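Local coordinates for FAA hydrolase family protein (Pseudomonas aeruginosa, PDB 6J5Y) that probably hydrolyses fumarylpyruvate, a 2,4-dioxo acid (a beta-diketone), in a pocket where manganese and the pyruvate product are bound, at residues A[159-162]-A[168-171]. Residues are numbered along the deposited sequence; the frame is centred on the assembly and turned at random.
Sequences ISLQ and RQRS
R170 reaches over S160 and lays one face of its guanidinium on the serine CB, with R170 NH2 3.4 Å from S160 CB. R170 has CG anti to the backbone N (chi1 -179°), and a bend at chi3 (-52°) brings the chain back across the neighbouring strand. The same NH2 is salt-bridged to D167, which helps fix the group.

I159, L161, Q169 and S171 point to the other face of the sheet. Q169 crosses L161, and its OE1 lies 3.4 Å from L161 CD1. This amide is anchored beyond the hairpin: OE1 accepts from I83 N, and NE2 donates to T203 OG1 of the pyruvate pocket. I83 lies between the manganese ligands E82 and E84, so Q169 is a second-shell residue tying the hairpin to the active site.

The strands form an antiparallel beta hairpin at one side of a five-stranded mixed sheet. A classic beta bulge interrupts the pairing, with R168 and Q169 both set opposite L161. L161 O is gripped twice, by R168 N at 2.8 Å and by Q169 N at 3.0 Å on an in-plane lone pair.

At the other end, I159 and S171 exchange two nearly straight backbone bonds. With I159 CG1 anti to the backbone N (chi1 179°), the CG2 branch lies 3.4 Å from S171 O. CG1 and CD1 lead away, and the side chain also packs on I83 and Y33.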
ATOM      1  N   ILE A 159      -5.750 -10.458   6.638  1.00 22.52           N
ATOM      2  CA  ILE A 159      -4.525  -9.754   6.168  1.00 21.51           C
ATOM      3  C   ILE A 159      -3.423 -10.063   7.182  1.00 21.22           C
ATOM      4  O   ILE A 159      -3.640  -9.906   8.427  1.00 21.49           O
ATOM      5  CB  ILE A 159      -4.778  -8.248   5.993  1.00 21.22           C
ATOM      6  CG1 ILE A 159      -3.524  -7.489   5.532  1.00 20.84           C
ATOM      7  CG2 ILE A 159      -5.389  -7.647   7.258  1.00 22.34           C
ATOM      8  CD1 ILE A 159      -3.814  -6.131   4.936  1.00 19.10           C
ATOM      9  N   SER A 160      -2.285 -10.520   6.688  1.00 21.05           N
ATOM     10  CA  SER A 160      -1.214 -11.096   7.533  1.00 21.82           C
ATOM     11  C   SER A 160       0.158 -10.785   6.931  1.00 24.34           C
ATOM     12  O   SER A 160       0.286 -10.715   5.670  1.00 23.12           O
ATOM     13  CB  SER A 160      -1.429 -12.565   7.681  1.00 22.72           C
ATOM     14  OG  SER A 160      -1.113 -13.209   6.452  1.00 25.26           O
ATOM     15  N   LEU A 161       1.144 -10.621   7.805  1.00 23.21           N
ATOM     16  CA  LEU A 161       2.558 -10.429   7.422  1.00 25.43           C
ATOM     17  C   LEU A 161       3.400 -11.283   8.352  1.00 26.61           C
ATOM     18  O   LEU A 161       3.262 -11.135   9.599  1.00 26.09           O
ATOM     19  CB  LEU A 161       2.972  -8.964   7.545  1.00 26.18           C
ATOM     20  CG  LEU A 161       4.348  -8.644   6.964  1.00 27.85           C
ATOM     21  CD1 LEU A 161       4.414  -7.194   6.549  1.00 33.90           C
ATOM     22  CD2 LEU A 161       5.463  -8.941   7.942  1.00 26.67           C
ATOM     23  N   GLN A 162       4.232 -12.138   7.775  1.00 24.66           N
ATOM     24  CA  GLN A 162       5.192 -12.908   8.585  1.00 27.59           C
ATOM     25  C   GLN A 162       6.596 -12.494   8.169  1.00 27.51           C
ATOM     26  O   GLN A 162       6.810 -12.097   6.991  1.00 23.20           O
ATOM     27  CB  GLN A 162       4.886 -14.403   8.517  1.00 33.49           C
ATOM     28  CG  GLN A 162       4.950 -14.996   7.124  1.00 38.91           C
ATOM     29  CD  GLN A 162       5.027 -16.499   7.190  1.00 41.23           C
ATOM     30  OE1 GLN A 162       6.051 -17.096   6.858  1.00 39.43           O
ATOM     31  NE2 GLN A 162       3.949 -17.106   7.664  1.00 42.77           N
ATOM     32  N   ARG A 168       3.716 -11.376  12.359  1.00 28.58           N
ATOM     33  CA  ARG A 168       3.995 -10.014  12.866  1.00 29.42           C
ATOM     34  C   ARG A 168       2.693  -9.213  12.783  1.00 30.62           C
ATOM     35  O   ARG A 168       2.367  -8.522  13.756  1.00 28.08           O
ATOM     36  CB  ARG A 168       5.187  -9.444  12.094  1.00 30.17           C
ATOM     37  CG  ARG A 168       6.414 -10.349  12.093  1.00 29.93           C
ATOM     38  CD  ARG A 168       7.072 -10.590  13.447  1.00 29.77           C
ATOM     39  NE  ARG A 168       7.513  -9.325  13.999  1.00 35.19           N
ATOM     40  CZ  ARG A 168       8.690  -8.755  13.754  1.00 36.53           C
ATOM     41  NH1 ARG A 168       8.967  -7.579  14.286  1.00 39.84           N
ATOM     42  NH2 ARG A 168       9.622  -9.379  13.056  1.00 35.27           N
ATOM     43  N   GLN A 169       1.942  -9.354  11.689  1.00 29.13           N
ATOM     44  CA  GLN A 169       0.617  -8.703  11.522  1.00 30.01           C
ATOM     45  C   GLN A 169      -0.420  -9.745  11.117  1.00 28.35           C
ATOM     46  O   GLN A 169      -0.147 -10.565  10.231  1.00 24.71           O
ATOM     47  CB  GLN A 169       0.677  -7.583  10.483  1.00 27.53           C
ATOM     48  CG  GLN A 169       1.796  -6.600  10.746  1.00 26.61           C
ATOM     49  CD  GLN A 169       1.771  -5.478   9.742  1.00 27.22           C
ATOM     50  OE1 GLN A 169       2.281  -5.621   8.624  1.00 25.00           O
ATOM     51  NE2 GLN A 169       1.153  -4.370  10.126  1.00 24.25           N
ATOM     52  N   ARG A 170      -1.562  -9.704  11.790  1.00 30.30           N
ATOM     53  CA  ARG A 170      -2.745 -10.546  11.506  1.00 29.62           C
ATOM     54  C   ARG A 170      -3.983  -9.766  11.939  1.00 29.98           C
ATOM     55  O   ARG A 170      -4.161  -9.525  13.148  1.00 31.37           O
ATOM     56  CB  ARG A 170      -2.676 -11.895  12.220  1.00 33.27           C
ATOM     57  CG  ARG A 170      -3.872 -12.790  11.912  1.00 35.75           C
ATOM     58  CD  ARG A 170      -3.560 -14.264  12.085  1.00 40.24           C
ATOM     59  NE  ARG A 170      -2.362 -14.659  11.343  1.00 47.03           N
ATOM     60  CZ  ARG A 170      -2.321 -15.074  10.067  1.00 45.00           C
ATOM     61  NH1 ARG A 170      -3.420 -15.188   9.339  1.00 45.70           N
ATOM     62  NH2 ARG A 170      -1.162 -15.400   9.529  1.00 41.80           N
ATOM     63  N   SER A 171      -4.772  -9.338  10.968  1.00 27.32           N
ATOM     64  CA  SER A 171      -6.042  -8.617  11.185  1.00 28.43           C
ATOM     65  C   SER A 171      -6.978  -8.976  10.046  1.00 24.93           C
ATOM     66  O   SER A 171      -6.711  -9.986   9.359  1.00 25.65           O
ATOM     67  CB  SER A 171      -5.797  -7.133  11.296  1.00 29.99           C
ATOM     68  OG  SER A 171      -7.024  -6.431  11.443  1.00 30.42           O
TER